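Long-range contacts in minor fimbrium subunit Mfa5 (Porphyromonas gingivalis ATCC 33277, PDB 6TO1), which serves as an accessory tip subunit of the minor fimbriae, filamentous pili that mediate biofilm formation and adhesion to host cells and other oral bacteria: residues Glu240-Lys245 / Phe307-Leu312; Arg410-Asp415 / Lys451-Thr456. All blocks are in the same frame, centred on the assembly; numbering follows the deposited sequence.

Interaction 1: residues Glu240-Lys245 / Phe307-Leu312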
ATOM      1  N   GLU A 240      13.673   4.564  44.211  1.00 16.62           N
ATOM      2  CA  GLU A 240      12.957   5.802  44.514  1.00 17.90           C
ATOM      3  C   GLU A 240      11.588   5.752  43.856  1.00 16.38           C
ATOM      4  O   GLU A 240      11.417   5.103  42.818  1.00 16.81           O
ATOM      5  CB  GLU A 240      13.697   7.039  43.994  1.00 17.84           C
ATOM      6  CG  GLU A 240      15.142   7.155  44.484  1.00 17.75           C
ATOM      7  CD  GLU A 240      15.280   7.961  45.761  1.00 21.79           C
ATOM      8  OE1 GLU A 240      14.272   8.510  46.263  1.00 20.13           O
ATOM      9  OE2 GLU A 240      16.418   8.030  46.291  1.00 22.85           O
ATOM     10  N   GLN A 241      10.626   6.468  44.432  1.00 15.56           N
ATOM     11  CA  GLN A 241       9.294   6.543  43.849  1.00 16.72           C
ATOM     12  C   GLN A 241       8.578   7.800  44.329  1.00 15.51           C
ATOM     13  O   GLN A 241       9.053   8.530  45.206  1.00 19.05           O
ATOM     14  CB  GLN A 241       8.478   5.287  44.185  1.00 18.43           C
ATOM     15  CG  GLN A 241       7.973   5.248  45.611  1.00 16.94           C
ATOM     16  CD  GLN A 241       6.933   4.160  45.826  1.00 15.98           C
ATOM     17  OE1 GLN A 241       7.257   2.994  45.948  1.00 15.66           O
ATOM     18  NE2 GLN A 241       5.676   4.547  45.850  1.00 18.58           N
ATOM     19  N   TYR A 242       7.390   8.032  43.743  1.00 17.80           N
ATOM     20  CA  TYR A 242       6.588   9.170  44.140  1.00 19.08           C
ATOM     21  C   TYR A 242       5.738   8.846  45.366  1.00 17.03           C
ATOM     22  O   TYR A 242       5.337   7.692  45.579  1.00 16.22           O
ATOM     23  CB  TYR A 242       5.655   9.612  43.001  1.00 18.91           C
ATOM     24  CG  TYR A 242       6.384  10.225  41.833  1.00 20.39           C
ATOM     25  CD1 TYR A 242       7.306  11.254  42.037  1.00 22.30           C
ATOM     26  CD2 TYR A 242       6.166   9.773  40.534  1.00 18.08           C
ATOM     27  CE1 TYR A 242       7.982  11.814  40.990  1.00 17.08           C
ATOM     28  CE2 TYR A 242       6.844  10.329  39.462  1.00 17.22           C
ATOM     29  CZ  TYR A 242       7.763  11.344  39.707  1.00 15.90           C
ATOM     30  OH  TYR A 242       8.443  11.906  38.667  1.00 19.81           O
ATOM     31  N   PRO A 243       5.377   9.877  46.127  1.00 20.05           N
ATOM     32  CA  PRO A 243       4.513   9.672  47.291  1.00 20.40           C
ATOM     33  C   PRO A 243       3.143   9.146  46.909  1.00 22.16           C
ATOM     34  O   PRO A 243       2.613   9.430  45.832  1.00 19.22           O
ATOM     35  CB  PRO A 243       4.390  11.075  47.903  1.00 22.44           C
ATOM     36  CG  PRO A 243       5.528  11.858  47.346  1.00 21.75           C
ATOM     37  CD  PRO A 243       5.808  11.282  45.986  1.00 20.89           C
ATOM     38  N   VAL A 244       2.564   8.405  47.833  1.00 18.81           N
ATOM     39  CA  VAL A 244       1.218   7.867  47.708  1.00 17.61           C
ATOM     40  C   VAL A 244       0.273   8.751  48.525  1.00 24.12           C
ATOM     41  O   VAL A 244       0.480   8.947  49.726  1.00 19.92           O
ATOM     42  CB  VAL A 244       1.164   6.415  48.198  1.00 19.92           C
ATOM     43  CG1 VAL A 244      -0.277   5.913  48.240  1.00 23.06           C
ATOM     44  CG2 VAL A 244       2.030   5.486  47.338  1.00 19.83           C
ATOM     45  N   LYS A 245      -0.786   9.229  47.889  1.00 22.04           N
ATOM     46  CA  LYS A 245      -1.759  10.102  48.532  1.00 21.51           C
ATOM     47  C   LYS A 245      -2.675   9.315  49.446  1.00 20.15           C
ATOM     48  O   LYS A 245      -3.076   8.186  49.126  1.00 21.58           O
ATOM     49  CB  LYS A 245      -2.610  10.819  47.484  1.00 20.15           C
ATOM     50  CG  LYS A 245      -1.836  11.681  46.544  1.00 22.99           C
ATOM     51  CD  LYS A 245      -2.840  12.403  45.627  1.00 26.20           C
ATOM     52  CE  LYS A 245      -2.245  13.628  44.982  1.00 35.99           C
ATOM     53  NZ  LYS A 245      -3.271  14.372  44.170  1.00 35.33           N
ATOM     54  N   PHE A 307      -1.094   8.525  43.187  1.00 21.19           N
ATOM     55  CA  PHE A 307       0.254   9.067  43.221  1.00 20.86           C
ATOM     56  C   PHE A 307       0.240  10.585  43.180  1.00 21.79           C
ATOM     57  O   PHE A 307      -0.566  11.202  42.472  1.00 24.46           O
ATOM     58  CB  PHE A 307       1.105   8.532  42.068  1.00 19.57           C
ATOM     59  CG  PHE A 307       1.435   7.084  42.191  1.00 19.74           C
ATOM     60  CD1 PHE A 307       2.353   6.641  43.119  1.00 21.71           C
ATOM     61  CD2 PHE A 307       0.811   6.148  41.379  1.00 19.32           C
ATOM     62  CE1 PHE A 307       2.643   5.266  43.230  1.00 17.32           C
ATOM     63  CE2 PHE A 307       1.095   4.822  41.474  1.00 19.31           C
ATOM     64  CZ  PHE A 307       2.029   4.374  42.403  1.00 21.88           C
ATOM     65  N   ASP A 308       1.140  11.189  43.940  1.00 21.34           N
ATOM     66  CA  ASP A 308       1.321  12.631  43.910  1.00 20.30           C
ATOM     67  C   ASP A 308       2.402  12.942  42.883  1.00 19.66           C
ATOM     68  O   ASP A 308       3.588  12.697  43.114  1.00 22.17           O
ATOM     69  CB  ASP A 308       1.678  13.181  45.287  1.00 22.48           C
ATOM     70  CG  ASP A 308       1.785  14.693  45.302  1.00 27.44           C
ATOM     71  OD1 ASP A 308       1.634  15.353  44.245  1.00 28.27           O
ATOM     72  OD2 ASP A 308       2.046  15.210  46.404  1.00 30.60           O
ATOM     73  N   TYR A 309       1.979  13.495  41.750  1.00 17.23           N
ATOM     74  CA  TYR A 309       2.888  13.863  40.679  1.00 19.86           C
ATOM     75  C   TYR A 309       3.154  15.362  40.628  1.00 20.52           C
ATOM     76  O   TYR A 309       3.814  15.834  39.697  1.00 23.88           O
ATOM     77  CB  TYR A 309       2.315  13.443  39.337  1.00 22.22           C
ATOM     78  CG  TYR A 309       2.066  11.967  39.095  1.00 22.22           C
ATOM     79  CD1 TYR A 309       3.120  11.065  38.964  1.00 23.51           C
ATOM     80  CD2 TYR A 309       0.778  11.497  38.925  1.00 22.55           C
ATOM     81  CE1 TYR A 309       2.881   9.713  38.682  1.00 19.05           C
ATOM     82  CE2 TYR A 309       0.524  10.156  38.631  1.00 20.12           C
ATOM     83  CZ  TYR A 309       1.586   9.278  38.500  1.00 20.90           C
ATOM     84  OH  TYR A 309       1.328   7.972  38.220  1.00 18.69           O
ATOM     85  N   SER A 310       2.674  16.119  41.611  1.00 23.33           N
ATOM     86  CA  SER A 310       2.750  17.583  41.545  1.00 23.86           C
ATOM     87  C   SER A 310       4.184  18.088  41.440  1.00 27.26           C
ATOM     88  O   SER A 310       4.430  19.124  40.810  1.00 26.14           O
ATOM     89  CB  SER A 310       2.053  18.181  42.768  1.00 24.65           C
ATOM     90  OG  SER A 310       2.768  17.892  43.968  1.00 24.50           O
ATOM     91  N   ASN A 311       5.133  17.368  42.032  1.00 22.86           N
ATOM     92  CA  ASN A 311       6.568  17.623  41.934  1.00 18.37           C
ATOM     93  C   ASN A 311       7.215  16.376  41.345  1.00 22.19           C
ATOM     94  O   ASN A 311       7.301  15.352  42.027  1.00 24.41           O
ATOM     95  CB  ASN A 311       7.146  17.923  43.314  1.00 18.57           C
ATOM     96  CG  ASN A 311       8.641  18.029  43.304  1.00 20.74           C
ATOM     97  OD1 ASN A 311       9.280  18.004  42.252  1.00 22.98           O
ATOM     98  ND2 ASN A 311       9.221  18.160  44.479  1.00 31.35           N
ATOM     99  N   LEU A 312       7.663  16.453  40.088  1.00 21.25           N
ATOM    100  CA  LEU A 312       8.234  15.274  39.430  1.00 19.19           C
ATOM    101  C   LEU A 312       9.608  14.869  39.975  1.00 19.88           C
ATOM    102  O   LEU A 312      10.129  13.822  39.564  1.00 18.61           O
ATOM    103  CB  LEU A 312       8.320  15.507  37.931  1.00 23.13           C
ATOM    104  CG  LEU A 312       6.972  15.559  37.215  1.00 23.10           C
ATOM    105  CD1 LEU A 312       7.270  15.799  35.728  1.00 30.29           C
ATOM    106  CD2 LEU A 312       6.133  14.319  37.430  1.00 22.29           C
TER
HETATM  107  O   HOH W   1      -1.430  16.053  43.222  1.00 35.20           O

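Interaction 2: residues Arg410-Asp415 / Lys451-Thr456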
ATOM      1  N   ARG A 410      -9.505  -5.918  -2.408  1.00 22.96           N
ATOM      2  CA  ARG A 410     -10.434  -6.424  -3.409  1.00 25.03           C
ATOM      3  C   ARG A 410     -10.454  -5.384  -4.514  1.00 23.33           C
ATOM      4  O   ARG A 410     -10.423  -4.188  -4.224  1.00 24.42           O
ATOM      5  CB  ARG A 410     -11.857  -6.589  -2.857  1.00 22.29           C
ATOM      6  CG  ARG A 410     -12.020  -7.679  -1.814  1.00 29.20           C
ATOM      7  CD  ARG A 410     -11.891  -9.042  -2.446  1.00 30.75           C
ATOM      8  NE  ARG A 410     -12.300 -10.112  -1.540  1.00 33.00           N
ATOM      9  CZ  ARG A 410     -11.509 -10.652  -0.630  1.00 27.14           C
ATOM     10  NH1 ARG A 410     -10.274 -10.213  -0.494  1.00 29.57           N
ATOM     11  NH2 ARG A 410     -11.952 -11.638   0.139  1.00 25.07           N
ATOM     12  N   GLY A 411     -10.556  -5.821  -5.764  1.00 21.20           N
ATOM     13  CA  GLY A 411     -10.735  -4.869  -6.830  1.00 21.65           C
ATOM     14  C   GLY A 411     -11.487  -5.470  -8.002  1.00 20.59           C
ATOM     15  O   GLY A 411     -11.312  -6.648  -8.340  1.00 22.18           O
ATOM     16  N   GLU A 412     -12.330  -4.656  -8.613  1.00 20.92           N
ATOM     17  CA  GLU A 412     -13.054  -5.041  -9.812  1.00 19.31           C
ATOM     18  C   GLU A 412     -12.945  -3.905 -10.816  1.00 17.86           C
ATOM     19  O   GLU A 412     -13.316  -2.766 -10.517  1.00 22.50           O
ATOM     20  CB  GLU A 412     -14.513  -5.353  -9.524  1.00 22.82           C
ATOM     21  CG  GLU A 412     -15.205  -5.839 -10.801  1.00 27.92           C
ATOM     22  CD  GLU A 412     -16.601  -6.317 -10.546  1.00 39.45           C
ATOM     23  OE1 GLU A 412     -16.742  -7.450 -10.048  1.00 38.86           O
ATOM     24  OE2 GLU A 412     -17.540  -5.552 -10.840  1.00 40.25           O
ATOM     25  N   VAL A 413     -12.382  -4.217 -11.975  1.00 20.64           N
ATOM     26  CA  VAL A 413     -12.311  -3.298 -13.098  1.00 20.21           C
ATOM     27  C   VAL A 413     -13.362  -3.718 -14.111  1.00 24.25           C
ATOM     28  O   VAL A 413     -13.370  -4.868 -14.553  1.00 23.00           O
ATOM     29  CB  VAL A 413     -10.921  -3.316 -13.733  1.00 20.21           C
ATOM     30  CG1 VAL A 413     -10.906  -2.479 -15.027  1.00 23.49           C
ATOM     31  CG2 VAL A 413      -9.867  -2.806 -12.747  1.00 21.94           C
ATOM     32  N   THR A 414     -14.236  -2.791 -14.473  1.00 20.67           N
ATOM     33  CA  THR A 414     -15.188  -2.972 -15.561  1.00 21.27           C
ATOM     34  C   THR A 414     -14.692  -2.119 -16.725  1.00 20.72           C
ATOM     35  O   THR A 414     -14.365  -0.938 -16.543  1.00 23.67           O
ATOM     36  CB  THR A 414     -16.599  -2.568 -15.146  1.00 21.76           C
ATOM     37  OG1 THR A 414     -16.565  -1.210 -14.681  1.00 32.31           O
ATOM     38  CG2 THR A 414     -17.118  -3.497 -14.053  1.00 25.71           C
ATOM     39  N   ASP A 415     -14.684  -2.704 -17.930  1.00 21.76           N
ATOM     40  CA  ASP A 415     -14.095  -2.081 -19.111  1.00 19.57           C
ATOM     41  C   ASP A 415     -15.000  -2.425 -20.287  1.00 18.35           C
ATOM     42  O   ASP A 415     -15.072  -3.587 -20.684  1.00 21.15           O
ATOM     43  CB  ASP A 415     -12.676  -2.605 -19.310  1.00 17.91           C
ATOM     44  CG  ASP A 415     -12.022  -2.125 -20.594  1.00 20.31           C
ATOM     45  OD1 ASP A 415     -12.428  -1.106 -21.173  1.00 22.50           O
ATOM     46  OD2 ASP A 415     -11.044  -2.784 -20.996  1.00 22.91           O
ATOM     47  N   LYS A 451     -18.113  -6.311 -22.552  1.00 26.24           N
ATOM     48  CA  LYS A 451     -17.696  -5.842 -21.238  1.00 20.52           C
ATOM     49  C   LYS A 451     -16.674  -6.811 -20.669  1.00 26.89           C
ATOM     50  O   LYS A 451     -16.955  -8.003 -20.526  1.00 24.30           O
ATOM     51  CB  LYS A 451     -18.896  -5.713 -20.301  1.00 27.33           C
ATOM     52  CG  LYS A 451     -18.539  -5.176 -18.906  1.00 31.36           C
ATOM     53  CD  LYS A 451     -19.710  -5.350 -17.960  1.00 34.84           C
ATOM     54  CE  LYS A 451     -19.434  -4.740 -16.600  1.00 44.26           C
ATOM     55  NZ  LYS A 451     -20.587  -5.012 -15.700  1.00 43.55           N
ATOM     56  N   LEU A 452     -15.495  -6.300 -20.337  1.00 24.28           N
ATOM     57  CA  LEU A 452     -14.501  -7.071 -19.607  1.00 21.07           C
ATOM     58  C   LEU A 452     -14.675  -6.743 -18.127  1.00 24.03           C
ATOM     59  O   LEU A 452     -14.813  -5.569 -17.764  1.00 23.71           O
ATOM     60  CB  LEU A 452     -13.082  -6.741 -20.069  1.00 23.19           C
ATOM     61  CG  LEU A 452     -12.719  -7.199 -21.482  1.00 26.27           C
ATOM     62  CD1 LEU A 452     -11.511  -6.399 -21.978  1.00 28.21           C
ATOM     63  CD2 LEU A 452     -12.448  -8.683 -21.514  1.00 26.13           C
ATOM     64  N   THR A 453     -14.747  -7.777 -17.290  1.00 22.22           N
ATOM     65  CA  THR A 453     -14.770  -7.607 -15.847  1.00 26.02           C
ATOM     66  C   THR A 453     -13.565  -8.329 -15.272  1.00 24.73           C
ATOM     67  O   THR A 453     -13.444  -9.557 -15.381  1.00 25.36           O
ATOM     68  CB  THR A 453     -16.073  -8.120 -15.241  1.00 26.19           C
ATOM     69  OG1 THR A 453     -17.178  -7.449 -15.864  1.00 27.05           O
ATOM     70  CG2 THR A 453     -16.123  -7.823 -13.739  1.00 27.70           C
ATOM     71  N   TRP A 454     -12.671  -7.558 -14.679  1.00 22.45           N
ATOM     72  CA  TRP A 454     -11.406  -8.040 -14.158  1.00 17.12           C
ATOM     73  C   TRP A 454     -11.494  -8.039 -12.635  1.00 22.83           C
ATOM     74  O   TRP A 454     -11.636  -6.983 -12.024  1.00 20.70           O
ATOM     75  CB  TRP A 454     -10.269  -7.140 -14.633  1.00 24.07           C
ATOM     76  CG  TRP A 454      -8.919  -7.429 -14.051  1.00 20.87           C
ATOM     77  CD1 TRP A 454      -8.477  -8.596 -13.482  1.00 21.35           C
ATOM     78  CD2 TRP A 454      -7.819  -6.522 -14.014  1.00 18.16           C
ATOM     79  NE1 TRP A 454      -7.164  -8.457 -13.094  1.00 20.82           N
ATOM     80  CE2 TRP A 454      -6.743  -7.189 -13.396  1.00 23.26           C
ATOM     81  CE3 TRP A 454      -7.650  -5.194 -14.430  1.00 21.71           C
ATOM     82  CZ2 TRP A 454      -5.504  -6.579 -13.197  1.00 23.47           C
ATOM     83  CZ3 TRP A 454      -6.422  -4.593 -14.254  1.00 20.22           C
ATOM     84  CH2 TRP A 454      -5.362  -5.284 -13.628  1.00 18.29           C
ATOM     85  N   THR A 455     -11.416  -9.221 -12.042  1.00 23.97           N
ATOM     86  CA  THR A 455     -11.382  -9.382 -10.591  1.00 23.59           C
ATOM     87  C   THR A 455      -9.915  -9.435 -10.196  1.00 19.58           C
ATOM     88  O   THR A 455      -9.201 -10.377 -10.552  1.00 23.63           O
ATOM     89  CB  THR A 455     -12.122 -10.655 -10.175  1.00 27.31           C
ATOM     90  OG1 THR A 455     -13.504 -10.515 -10.518  1.00 26.47           O
ATOM     91  CG2 THR A 455     -11.994 -10.879  -8.671  1.00 25.62           C
ATOM     92  N   THR A 456      -9.448  -8.418  -9.463  1.00 21.17           N
ATOM     93  CA  THR A 456      -8.007  -8.300  -9.310  1.00 20.93           C
ATOM     94  C   THR A 456      -7.447  -9.200  -8.220  1.00 21.78           C
ATOM     95  O   THR A 456      -6.276  -9.579  -8.294  1.00 22.57           O
ATOM     96  CB  THR A 456      -7.605  -6.844  -8.992  1.00 24.68           C
ATOM     97  OG1 THR A 456      -8.128  -6.466  -7.710  1.00 22.08           O
ATOM     98  CG2 THR A 456      -8.116  -5.925 -10.040  1.00 21.18           C
TER
HETATM   99  O   HOH W   2     -14.938  -8.905  -8.873  1.00 36.60           O

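Interaction 1: residues Glu240-Lys245 / Phe307-Leu312
Tyr242 reaches across to Leu312, its OH giving a hydrogen bond of 2.7 Å to Leu312 O, which lies at the ring edge and in the ring plane. Leu312 CD2 packs against the same hydroxyl. Chi1 of -69° sets CG of Tyr242 beside the backbone N, anti to the carbonyl carbon; the ring lies against Asp308 O, Tyr309 and Leu312. On its CD2 side, CD2 of Tyr242 comes 3.7 Å from CD1 of Tyr309, the two planes turned by 78° in an oblique aromatic pair.

Beside this tyrosine cluster the backbones of Val244 and Phe307 are joined by a single beta bridge. Pro243 O takes the N-H of Asp308 at 3.0 Å in a nearly straight bond (172°), and the CA of Phe307 adds a weaker C-H contact to this oxygen at 3.5 Å. The Phe307 ring presents its edge to 240-245, with Gln241 NE2, Tyr242 O and Pro243 O near its plane; CE1 lies 4.2 Å from Val244 CG2. The Gln241 amide is fixed by its own bond, NE2 to Tyr242 O. At the solvent side the extended Lys245 crosses Asp308; NZ stays 5.0 Å from OD1, and a water held by NZ makes only a weak bond to that oxygen. OD1 instead accepts from Ser310 N, closing an Asx turn, and also from Ser310 OG.

Farther out, Tyr309 OH binds Glu347 and its ring meets Lys214 as a cation-pi pair, while Gln210 accepts from Tyr242 N. Glu240 is backbone-bonded to Thr207, which with Ser135 and Ser137 holds the magnesium ion, about 13 Å from the Gln241 side chain. The contact thus ties together two loops in the neighbourhood of the metal-ion-dependent adhesion site characteristic of a von Willebrand factor type A domain.

Interaction 2: residues Arg410-Asp415 / Lys451-Thr456
Val413 O accepts the N-H of Trp454 at 2.8 Å, almost straight (174°), with a CA-H...O contact from Thr453 beside it. Val413 N answers with a bond to Trp454 O, making this a hydrogen-bonded antiparallel pair. Asp415 and Leu452 form another, Glu412 with Thr455 and Thr414 with Thr453 are non-hydrogen-bonded pairs, and Thr456 N closes the end on Gly411 O. The strand axes stand at 167°, close to exactly antiparallel.

On one face Val413 and Trp454 lie side by side, pointing the same way, with CG2 of Val413 3.7 Å from CE3 of Trp454. Trp454 CG is anti to the backbone N (chi1 174°), and Thr456 CG2 lies over the centre of one face of the indole. Trp454 NE1 is satisfied by Asn440 O, and Asp415 OD2 by Tyr469 OH.

The opposite face is more polar. CD of Glu412 lies 3.6 Å from the methyl CG2 of Thr453, and CE of Lys451 runs alongside Thr414, 3.7 Å from its CG2. A water joins Glu412 to Thr455, giving a hydrogen to OE1 of Glu412 at 2.6 Å and bonding to OG1 of Thr455 at 2.7 Å.

In the six-stranded antiparallel sheet, strand 451-455 is flanked by 408-417 and 442-446, while 408-417 has 501-510 on its far side. The face of Val413, Asp415, Leu452 and Trp454 packs against strands 110-119 and 463-473 of a second antiparallel sheet, consistent with the two-layer packing of a beta sandwich.

How the interactions relate
Along the chain the two contacts come in series: interaction 1 closes before interaction 2 opens. Their centres are 62 Å apart and their nearest atoms about 44 Å, so they do not touch. Interaction 1 joins loops of the von Willebrand factor type A domain, near its magnesium site; interaction 2 lies in a six-stranded antiparallel sheet, probably one layer of a beta sandwich. Strand 110-119, part of the second sheet, precedes strand 126-133, and 463-473 of the same sheet follows, so the type A domain lies between them in the chain. The two contacts therefore mark different points along an elongated tip protein.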